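Local coordinates for protein HIAXHD3 (Humicola insolens, PDB 3ZXK) that removes arabinofuranose side chains, probably from arabinoxylan, as a family 43 glycoside hydrolase whose active site has been engineered to add endo-xylanase activity, at residues A[21-26]-A[86-91]; A[160-165]-A[182-187]; A[203-208]-A[215-220]. One frame throughout, in Å; residues are numbered along the deposited sequence. Where two conformers were deposited one is given.

How the contacts relate
All three contacts lie in the family 43 catalytic domain, a five-bladed beta-propeller. They follow one another along the chain without interleaving. Contact 1 joins the first strands of two blades, 21-25 and 87-91. Contact 2 lies in the hairpin of strands 163-168 and 175-183, the last two strands of the third blade. Contact 3 lies in the hairpin 202-209 and 213-219 of the fourth. The centre of contact 1 is about 24 Å from that of contact 2 and 18 Å from that of contact 3. Contacts 2 and 3, with centres about 10 Å apart, touch. They pack the third blade on the fourth, and contact 2 reaches the glycan pocket through Asn160.

Contact 1 of 3, residues A[21-26]-A[86-91]; sequences EVFRVG and STLRYR
The ring of Phe23 lies over the backbone of Arg89. Arg89 CA is 4.2 Å from the centre of the Phe23 ring, a CH-pi contact shifted toward the rim. Phe23 CG takes the crowded position between its own backbone N and carbonyl carbon (chi1 60°). The ring carried there crosses the side chains of Leu88 and Tyr90 at about a right angle. Phe23 CE1 meets Leu88 CG at 3.8 Å, and Phe23 CE2 meets Tyr90 CB at 3.9 Å. Farther along, Val25 CG2 touches Tyr90 CD2 at 3.7 Å.

Strands 21-25 and 87-91 run almost parallel, 8° apart, with their axes 7.1 Å from each other. They are not paired in one sheet. Phe23 bonds through its backbone to Tyr30, and Arg89 to Tyr98. This is the packing of the first strands of two neighbouring blades of the GH43 five-bladed beta-propeller.

The polar end of the contact centres on Glu21. Arg89 grips it side-on in a salt bridge, with two of its nitrogens on one oxygen: NH2 to Glu21 OE2 at 2.7 Å and NE to the same OE2 at 3.0 Å. The two flat groups are turned 77° apart. NH2 comes in on the syn side of OE2, and NE stands well above the carboxylate plane. Thr87 OG1 donates to Glu21 OE1 at 2.6 Å, also from above that plane. Second partners hold these donors: Thr87 OG1 is bonded to Leu146 N, and Arg89 NH2 to Met196 O.

Leu88 N and O are buried here without a polar partner, beside Glu21 CG and the Phe23 ring. The carboxylate of the buried Glu21 is thus met by three donors on two oxygens, which probably offsets the cost of holding its charge inside the domain.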
loop_
_atom_site.group_PDB
_atom_site.type_symbol
_atom_site.label_atom_id
_atom_site.label_comp_id
_atom_site.label_asym_id
_atom_site.label_seq_id
_atom_site.Cartn_x
_atom_site.Cartn_y
_atom_site.Cartn_z
ATOM N N GLU A 21 8.403 -4.962 4.430
ATOM C CA GLU A 21 9.332 -6.075 4.691
ATOM C C GLU A 21 10.082 -6.277 3.385
ATOM O O GLU A 21 9.444 -6.318 2.351
ATOM C CB GLU A 21 8.541 -7.367 5.019
ATOM C CG GLU A 21 9.381 -8.663 5.069
ATOM C CD GLU A 21 9.891 -9.011 6.458
ATOM O OE1 GLU A 21 9.085 -9.101 7.414
ATOM O OE2 GLU A 21 11.113 -9.207 6.593
ATOM N N VAL A 22 11.414 -6.392 3.418
ATOM C CA VAL A 22 12.195 -6.667 2.197
ATOM C C VAL A 22 13.083 -7.887 2.393
ATOM O O VAL A 22 13.629 -8.101 3.477
ATOM C CB VAL A 22 13.120 -5.492 1.764
ATOM C CG1 VAL A 22 12.388 -4.423 0.951
ATOM C CG2 VAL A 22 13.910 -4.909 2.943
ATOM N N PHE A 23 13.221 -8.687 1.345
ATOM C CA PHE A 23 14.133 -9.832 1.389
ATOM C C PHE A 23 14.574 -10.172 -0.014
ATOM O O PHE A 23 14.014 -9.652 -0.970
ATOM C CB PHE A 23 13.507 -11.050 2.111
ATOM C CG PHE A 23 12.243 -11.561 1.472
ATOM C CD1 PHE A 23 11.000 -11.050 1.812
ATOM C CD2 PHE A 23 12.299 -12.545 0.499
ATOM C CE1 PHE A 23 9.836 -11.504 1.194
ATOM C CE2 PHE A 23 11.136 -13.025 -0.104
ATOM C CZ PHE A 23 9.900 -12.523 0.256
ATOM N N ARG A 24 15.589 -11.016 -0.120
ATOM C CA ARG A 24 16.123 -11.387 -1.423
ATOM C C ARG A 24 15.979 -12.874 -1.636
ATOM O O ARG A 24 16.207 -13.666 -0.706
ATOM C CB ARG A 24 17.610 -11.022 -1.501
ATOM C CG ARG A 24 18.236 -11.360 -2.831
ATOM C CD ARG A 24 19.656 -10.835 -2.951
ATOM N NE ARG A 24 20.563 -11.395 -1.952
ATOM C CZ ARG A 24 21.224 -12.542 -2.086
ATOM N NH1 ARG A 24 21.080 -13.290 -3.182
ATOM N NH2 ARG A 24 22.037 -12.951 -1.127
ATOM N N VAL A 25 15.581 -13.255 -2.848
ATOM C CA VAL A 25 15.712 -14.652 -3.307
ATOM C C VAL A 25 16.554 -14.625 -4.557
ATOM O O VAL A 25 16.110 -14.114 -5.591
ATOM C CB VAL A 25 14.343 -15.286 -3.629
ATOM C CG1 VAL A 25 14.529 -16.771 -3.959
ATOM C CG2 VAL A 25 13.375 -15.097 -2.463
ATOM N N GLY A 26 17.772 -15.145 -4.478
ATOM C CA GLY A 26 18.641 -15.140 -5.656
ATOM C C GLY A 26 18.893 -13.732 -6.162
ATOM O O GLY A 26 19.442 -12.910 -5.426
ATOM N N SER A 86 2.804 -6.245 8.813
ATOM C CA SER A 86 2.763 -7.704 8.684
ATOM C C SER A 86 4.092 -8.239 8.169
ATOM O O SER A 86 5.113 -7.549 8.267
ATOM C CB SER A 86 1.569 -8.071 7.804
ATOM O OG SER A 86 0.395 -7.466 8.337
ATOM N N THR A 87 4.141 -9.476 7.699
ATOM C CA THR A 87 5.449 -10.038 7.374
ATOM C C THR A 87 5.326 -11.101 6.285
ATOM O O THR A 87 4.309 -11.769 6.186
ATOM C CB THR A 87 6.143 -10.590 8.652
ATOM O OG1 THR A 87 7.474 -10.973 8.326
ATOM C CG2 THR A 87 5.406 -11.788 9.229
ATOM N N LEU A 88 6.396 -11.239 5.501
ATOM C CA LEU A 88 6.460 -12.170 4.371
ATOM C C LEU A 88 7.876 -12.699 4.255
ATOM O O LEU A 88 8.834 -11.922 4.358
ATOM C CB LEU A 88 6.156 -11.450 3.066
ATOM C CG LEU A 88 6.198 -12.259 1.768
ATOM C CD1 LEU A 88 5.001 -13.202 1.764
ATOM C CD2 LEU A 88 6.097 -11.348 0.555
ATOM N N ARG A 89 8.012 -14.004 4.010
ATOM C CA ARG A 89 9.322 -14.615 3.678
ATOM C C ARG A 89 9.114 -15.764 2.721
ATOM O O ARG A 89 8.033 -16.323 2.640
ATOM C CB ARG A 89 10.108 -15.120 4.915
ATOM C CG ARG A 89 10.549 -14.047 5.927
ATOM C CD ARG A 89 11.731 -13.230 5.408
ATOM N NE ARG A 89 11.996 -12.018 6.176
ATOM C CZ ARG A 89 12.899 -11.897 7.157
ATOM N NH1 ARG A 89 13.676 -12.919 7.560
ATOM N NH2 ARG A 89 13.023 -10.727 7.759
ATOM N N TYR A 90 10.165 -16.114 1.994
ATOM C CA TYR A 90 10.115 -17.261 1.099
ATOM C C TYR A 90 10.844 -18.456 1.730
ATOM O O TYR A 90 12.008 -18.338 2.151
ATOM C CB TYR A 90 10.821 -16.889 -0.195
ATOM C CG TYR A 90 10.965 -18.022 -1.168
ATOM C CD1 TYR A 90 9.848 -18.587 -1.801
ATOM C CD2 TYR A 90 12.226 -18.509 -1.484
ATOM C CE1 TYR A 90 9.995 -19.627 -2.724
ATOM C CE2 TYR A 90 12.393 -19.549 -2.373
ATOM C CZ TYR A 90 11.278 -20.098 -3.007
ATOM O OH TYR A 90 11.476 -21.128 -3.917
ATOM N N ARG A 91 10.153 -19.588 1.786
ATOM C CA ARG A 91 10.705 -20.793 2.388
ATOM C C ARG A 91 11.260 -21.651 1.274
ATOM O O ARG A 91 10.506 -22.183 0.461
ATOM C CB ARG A 91 9.616 -21.544 3.147
ATOM C CG ARG A 91 10.175 -22.519 4.166
ATOM C CD ARG A 91 9.061 -23.193 4.934
ATOM N NE ARG A 91 9.616 -23.865 6.117
ATOM C CZ ARG A 91 8.883 -24.507 7.022
ATOM N NH1 ARG A 91 7.552 -24.615 6.875
ATOM N NH2 ARG A 91 9.468 -25.054 8.075
#

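Contact 2 of 3, residues A[160-165]-A[182-187]; sequences NPTINV and VYAHPQ
Val182 CG2 stands between its backbone N and carbonyl carbon, and Ile163 CG2 is anti to its own backbone N, with chi1 to CG1 at -53°. These settings bring the two methyl groups within 4.0 Å of each other, Ile163 CG2 to Val182 CG2. Val165 CG2 reaches the same Val182 CG2 at 3.9 Å.

The backbone here forms a classic beta bulge: Val182 and Tyr183 both face Ile163, in the hairpin of strands 163-168 and 175-183 that closes one blade of the propeller. Ile163 and Tyr183 form an antiparallel hydrogen-bonded pair. Ile163 N gives a nearly straight bond to Tyr183 O, 2.9 Å long at 173°. The bond from Val182 N to Ile163 O is weak, bent to 127°. The chain turns a corner at Val182, which also makes a backbone bond to Tyr228 of strand 228-232 in the following blade.

Beyond the bulge, Thr162 CG2 rests on Ala184 CB at 3.6 Å, while Thr162 CB lies near Tyr183 O. Asn160 belongs to the glycan pocket and touches a bound xylose. Its ND2 is hydrogen-bonded to Glu192 OE1. The peptide bond before Pro161 is cis. On the other side of Pro161, one water joins the diverging chains, donating to Pro161 O at 2.7 Å and accepting from His185 N at 2.9 Å.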
loop_
_atom_site.group_PDB
_atom_site.type_symbol
_atom_site.label_atom_id
_atom_site.label_comp_id
_atom_site.label_asym_id
_atom_site.label_seq_id
_atom_site.Cartn_x
_atom_site.Cartn_y
_atom_site.Cartn_z
ATOM N N ASN A 160 4.297 -4.630 21.097
ATOM C CA ASN A 160 4.357 -3.205 21.373
ATOM C C ASN A 160 3.726 -3.084 22.767
ATOM O O ASN A 160 2.590 -3.528 22.973
ATOM C CB ASN A 160 3.585 -2.393 20.310
ATOM C CG ASN A 160 3.361 -0.936 20.720
ATOM O OD1 ASN A 160 3.266 -0.605 21.910
ATOM N ND2 ASN A 160 3.242 -0.057 19.736
ATOM N N PRO A 161 4.440 -2.488 23.730
ATOM C CA PRO A 161 5.662 -1.713 23.649
ATOM C C PRO A 161 6.951 -2.512 23.821
ATOM O O PRO A 161 8.056 -1.945 23.710
ATOM C CB PRO A 161 5.510 -0.736 24.827
ATOM C CG PRO A 161 4.793 -1.539 25.858
ATOM C CD PRO A 161 3.806 -2.372 25.066
ATOM N N THR A 162 6.806 -3.808 24.094
ATOM C CA THR A 162 7.940 -4.711 24.309
ATOM C C THR A 162 7.853 -5.849 23.333
ATOM O O THR A 162 6.779 -6.131 22.767
ATOM C CB THR A 162 7.979 -5.250 25.746
ATOM O OG1 THR A 162 6.724 -5.861 26.047
ATOM C CG2 THR A 162 8.186 -4.112 26.714
ATOM N N ILE A 163 8.999 -6.485 23.085
ATOM C CA ILE A 163 9.079 -7.492 22.022
ATOM C C ILE A 163 9.055 -8.900 22.595
ATOM O O ILE A 163 9.703 -9.158 23.603
ATOM C CB ILE A 163 10.319 -7.286 21.118
ATOM C CG1 ILE A 163 10.343 -5.840 20.588
ATOM C CG2 ILE A 163 10.306 -8.263 19.936
ATOM C CD1 ILE A 163 9.117 -5.422 19.775
ATOM N N ASN A 164 8.292 -9.777 21.933
ATOM C CA ASN A 164 8.232 -11.219 22.221
ATOM C C ASN A 164 8.693 -12.019 21.002
ATOM O O ASN A 164 8.697 -11.496 19.882
ATOM C CB ASN A 164 6.787 -11.597 22.540
ATOM C CG ASN A 164 6.148 -10.614 23.479
ATOM O OD1 ASN A 164 6.605 -10.455 24.604
ATOM N ND2 ASN A 164 5.136 -9.888 22.990
ATOM N N VAL A 165 9.081 -13.274 21.209
ATOM C CA VAL A 165 9.394 -14.157 20.093
ATOM C C VAL A 165 8.631 -15.457 20.245
ATOM O O VAL A 165 8.760 -16.165 21.256
ATOM C CB VAL A 165 10.917 -14.442 19.973
ATOM C CG1 VAL A 165 11.216 -15.586 18.979
ATOM C CG2 VAL A 165 11.679 -13.177 19.615
ATOM N N VAL A 182 11.514 -10.418 25.317
ATOM C CA VAL A 182 12.910 -10.627 24.894
ATOM C C VAL A 182 13.668 -9.301 24.825
ATOM O O VAL A 182 14.903 -9.287 24.832
ATOM C CB VAL A 182 13.006 -11.376 23.537
ATOM C CG1 VAL A 182 12.170 -12.640 23.593
ATOM C CG2 VAL A 182 12.586 -10.506 22.320
ATOM N N TYR A 183 12.916 -8.203 24.677
ATOM C CA TYR A 183 13.461 -6.850 24.717
ATOM C C TYR A 183 12.419 -5.897 25.307
ATOM O O TYR A 183 11.262 -5.897 24.879
ATOM C CB TYR A 183 13.846 -6.334 23.306
ATOM C CG TYR A 183 14.426 -4.928 23.392
ATOM C CD1 TYR A 183 15.693 -4.715 23.959
ATOM C CD2 TYR A 183 13.685 -3.812 22.991
ATOM C CE1 TYR A 183 16.209 -3.441 24.082
ATOM C CE2 TYR A 183 14.193 -2.533 23.116
ATOM C CZ TYR A 183 15.442 -2.352 23.676
ATOM O OH TYR A 183 15.931 -1.069 23.775
ATOM N N ALA A 184 12.851 -5.083 26.268
ATOM C CA ALA A 184 12.087 -3.931 26.746
ATOM C C ALA A 184 13.054 -2.744 26.770
ATOM O O ALA A 184 14.200 -2.876 27.222
ATOM C CB ALA A 184 11.514 -4.186 28.128
ATOM N N HIS A 185 12.611 -1.592 26.281
ATOM C CA HIS A 185 13.474 -0.421 26.280
ATOM C C HIS A 185 13.709 -0.023 27.713
ATOM O O HIS A 185 12.755 0.080 28.496
ATOM C CB HIS A 185 12.848 0.725 25.512
ATOM C CG HIS A 185 13.791 1.856 25.274
ATOM N ND1 HIS A 185 14.089 2.758 26.229
ATOM C CD2 HIS A 185 14.561 2.187 24.163
ATOM C CE1 HIS A 185 14.993 3.631 25.750
ATOM N NE2 HIS A 185 15.292 3.276 24.493
ATOM N N PRO A 186 14.976 0.225 28.083
ATOM C CA PRO A 186 15.314 0.472 29.492
ATOM C C PRO A 186 14.838 1.808 30.064
ATOM O O PRO A 186 14.877 2.002 31.289
ATOM C CB PRO A 186 16.852 0.416 29.495
ATOM C CG PRO A 186 17.243 0.670 28.081
ATOM C CD PRO A 186 16.181 0.020 27.258
ATOM N N GLN A 187 14.426 2.736 29.197
ATOM C CA GLN A 187 13.866 4.009 29.659
ATOM C C GLN A 187 12.354 4.028 29.425
ATOM O O GLN A 187 11.702 5.067 29.500
ATOM C CB GLN A 187 14.557 5.203 28.979
ATOM C CG GLN A 187 15.882 5.591 29.613
ATOM C CD GLN A 187 17.051 4.717 29.186
ATOM O OE1 GLN A 187 17.345 4.584 28.000
ATOM N NE2 GLN A 187 17.760 4.156 30.172
HETATM O O HOH W 1 9.889 -0.973 25.403
#

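Contact 3 of 3, residues A[203-208]-A[215-220]; sequences YYILVT and YVLRST
Tyr204 and Arg218 are paired across an antiparallel beta hairpin of strands 202-209 and 213-219, their side chains side by side, within the fourth blade of the propeller. Five backbone hydrogen bonds hold the pairing. Ile205 and Leu217 exchange two, and so do Val207 and Tyr215. The shortest are Leu217 N to Ile205 O and Tyr215 N to Val207 O, each 2.7 Å. Ser219 N to Tyr203 O, at 3.0 Å, is the fifth. One water extends the pairing, accepting from Tyr203 N and donating to Ser219 O.

A CH-pi contact and apolar packing gather on the face of Tyr204, Leu206, Val216 and Arg218. The Arg218 chain starts with CG anti to the backbone N (chi1 -171°) and runs alongside the Tyr204 ring. Arg218 CG sits over one face, 4.0 Å from the Tyr204 ring centre, and Arg218 CD meets Tyr204 CE2 at 3.5 Å. Val216 CG2 touches the ring edge at Tyr204 CD2, 3.8 Å away. Outside the hairpin, the Tyr204 hydroxyl is bonded to Gly286 O, and Arg218 NH1 to Asp285 O. An alanine in place of Tyr204 would probably leave the aliphatic part of Arg218 without its ring, Gly286 O without the hydroxyl, and a gap beside Val216 CG2.

Apolar contacts also line the face of Ile205, Val207, Tyr215 and Leu217. Leu217 CD1 meets Val207 CG1 at 3.9 Å and lies near Ile205 CB. Tyr215 sends its hydroxyl to Gln189 OE1, while Val207 CG2 lies 3.9 Å from Tyr215 CB, at the edge of that tyrosine's ring.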
loop_
_atom_site.group_PDB
_atom_site.type_symbol
_atom_site.label_atom_id
_atom_site.label_comp_id
_atom_site.label_asym_id
_atom_site.label_seq_id
_atom_site.Cartn_x
_atom_site.Cartn_y
_atom_site.Cartn_z
ATOM N N TYR A 203 21.319 -13.664 15.797
ATOM C CA TYR A 203 19.933 -13.228 15.618
ATOM C C TYR A 203 19.803 -11.738 15.862
ATOM O O TYR A 203 20.277 -11.216 16.867
ATOM C CB TYR A 203 18.984 -13.990 16.554
ATOM C CG TYR A 203 18.977 -15.471 16.252
ATOM C CD1 TYR A 203 19.908 -16.324 16.840
ATOM C CD2 TYR A 203 18.053 -16.016 15.335
ATOM C CE1 TYR A 203 19.950 -17.678 16.543
ATOM C CE2 TYR A 203 18.074 -17.379 15.029
ATOM C CZ TYR A 203 19.015 -18.208 15.654
ATOM O OH TYR A 203 19.093 -19.571 15.374
ATOM N N TYR A 204 19.164 -11.075 14.918
ATOM C CA TYR A 204 18.913 -9.649 14.979
ATOM C C TYR A 204 17.419 -9.386 14.859
ATOM O O TYR A 204 16.689 -10.053 14.097
ATOM C CB TYR A 204 19.650 -8.914 13.853
ATOM C CG TYR A 204 21.163 -9.009 13.926
ATOM C CD1 TYR A 204 21.824 -10.122 13.445
ATOM C CD2 TYR A 204 21.936 -7.975 14.487
ATOM C CE1 TYR A 204 23.199 -10.224 13.505
ATOM C CE2 TYR A 204 23.330 -8.058 14.531
ATOM C CZ TYR A 204 23.951 -9.218 14.070
ATOM O OH TYR A 204 25.313 -9.370 14.086
ATOM N N ILE A 205 16.977 -8.348 15.553
ATOM C CA ILE A 205 15.610 -7.859 15.383
ATOM C C ILE A 205 15.708 -6.354 15.197
ATOM O O ILE A 205 16.366 -5.676 15.978
ATOM C CB ILE A 205 14.689 -8.188 16.596
ATOM C CG1 ILE A 205 14.576 -9.704 16.799
ATOM C CG2 ILE A 205 13.312 -7.571 16.377
ATOM C CD1 ILE A 205 13.953 -10.119 18.114
ATOM N N LEU A 206 15.098 -5.836 14.142
ATOM C CA LEU A 206 14.984 -4.398 13.966
ATOM C C LEU A 206 13.656 -3.936 14.522
ATOM O O LEU A 206 12.616 -4.547 14.239
ATOM C CB LEU A 206 15.052 -4.039 12.481
ATOM C CG LEU A 206 16.350 -3.384 12.033
ATOM C CD1 LEU A 206 17.507 -4.378 12.146
ATOM C CD2 LEU A 206 16.180 -2.846 10.605
ATOM N N VAL A 207 13.685 -2.860 15.301
ATOM C CA VAL A 207 12.457 -2.256 15.838
ATOM C C VAL A 207 12.480 -0.750 15.644
ATOM O O VAL A 207 13.555 -0.162 15.521
ATOM C CB VAL A 207 12.231 -2.594 17.350
ATOM C CG1 VAL A 207 12.141 -4.096 17.588
ATOM C CG2 VAL A 207 13.365 -2.029 18.231
ATOM N N THR A 208 11.298 -0.148 15.611
ATOM C CA THR A 208 11.165 1.299 15.539
ATOM C C THR A 208 10.674 1.861 16.855
ATOM O O THR A 208 9.842 1.234 17.535
ATOM C CB THR A 208 10.228 1.755 14.381
ATOM O OG1 THR A 208 10.227 3.192 14.259
ATOM C CG2 THR A 208 8.787 1.309 14.593
ATOM N N TYR A 215 16.007 0.962 16.056
ATOM C CA TYR A 215 17.028 0.280 16.838
ATOM C C TYR A 215 17.332 -1.065 16.232
ATOM O O TYR A 215 16.474 -1.695 15.619
ATOM C CB TYR A 215 16.613 0.144 18.314
ATOM C CG TYR A 215 16.249 1.459 18.990
ATOM C CD1 TYR A 215 17.026 2.604 18.813
ATOM C CD2 TYR A 215 15.135 1.549 19.811
ATOM C CE1 TYR A 215 16.697 3.805 19.435
ATOM C CE2 TYR A 215 14.796 2.736 20.442
ATOM C CZ TYR A 215 15.586 3.863 20.252
ATOM O OH TYR A 215 15.260 5.058 20.861
ATOM N N VAL A 216 18.581 -1.477 16.349
ATOM C CA VAL A 216 18.949 -2.838 16.000
ATOM C C VAL A 216 19.162 -3.613 17.283
ATOM O O VAL A 216 19.909 -3.177 18.162
ATOM C CB VAL A 216 20.142 -2.932 14.997
ATOM C CG1 VAL A 216 21.316 -2.038 15.385
ATOM C CG2 VAL A 216 20.574 -4.397 14.840
ATOM N N LEU A 217 18.447 -4.721 17.435
ATOM C CA LEU A 217 18.638 -5.597 18.601
ATOM C C LEU A 217 19.404 -6.843 18.179
ATOM O O LEU A 217 19.181 -7.344 17.085
ATOM C CB LEU A 217 17.296 -6.035 19.193
ATOM C CG LEU A 217 16.193 -4.991 19.280
ATOM C CD1 LEU A 217 14.945 -5.622 19.874
ATOM C CD2 LEU A 217 16.672 -3.811 20.076
ATOM N N ARG A 218 20.269 -7.351 19.056
ATOM C CA ARG A 218 21.022 -8.583 18.792
ATOM C C ARG A 218 20.946 -9.493 20.019
ATOM O O ARG A 218 21.080 -9.037 21.179
ATOM C CB ARG A 218 22.481 -8.273 18.443
ATOM C CG ARG A 218 23.277 -9.488 17.936
ATOM C CD ARG A 218 24.701 -9.097 17.590
ATOM N NE ARG A 218 25.489 -8.891 18.808
ATOM C CZ ARG A 218 26.748 -8.459 18.810
ATOM N NH1 ARG A 218 27.350 -8.193 17.651
ATOM N NH2 ARG A 218 27.404 -8.308 19.954
ATOM N N SER A 219 20.771 -10.784 19.764
ATOM C CA SER A 219 20.606 -11.746 20.859
ATOM C C SER A 219 21.931 -11.876 21.599
ATOM O O SER A 219 22.980 -12.083 20.975
ATOM C CB SER A 219 20.224 -13.111 20.319
ATOM O OG SER A 219 20.289 -14.064 21.365
ATOM N N THR A 220 21.875 -11.787 22.914
ATOM C CA THR A 220 23.095 -11.826 23.726
ATOM C C THR A 220 23.577 -13.278 23.962
ATOM O O THR A 220 24.731 -13.508 24.325
ATOM C CB THR A 220 22.892 -11.111 25.070
ATOM O OG1 THR A 220 21.887 -11.796 25.812
ATOM C CG2 THR A 220 22.422 -9.669 24.848
HETATM O O HOH W 2 22.959 -13.828 18.325
#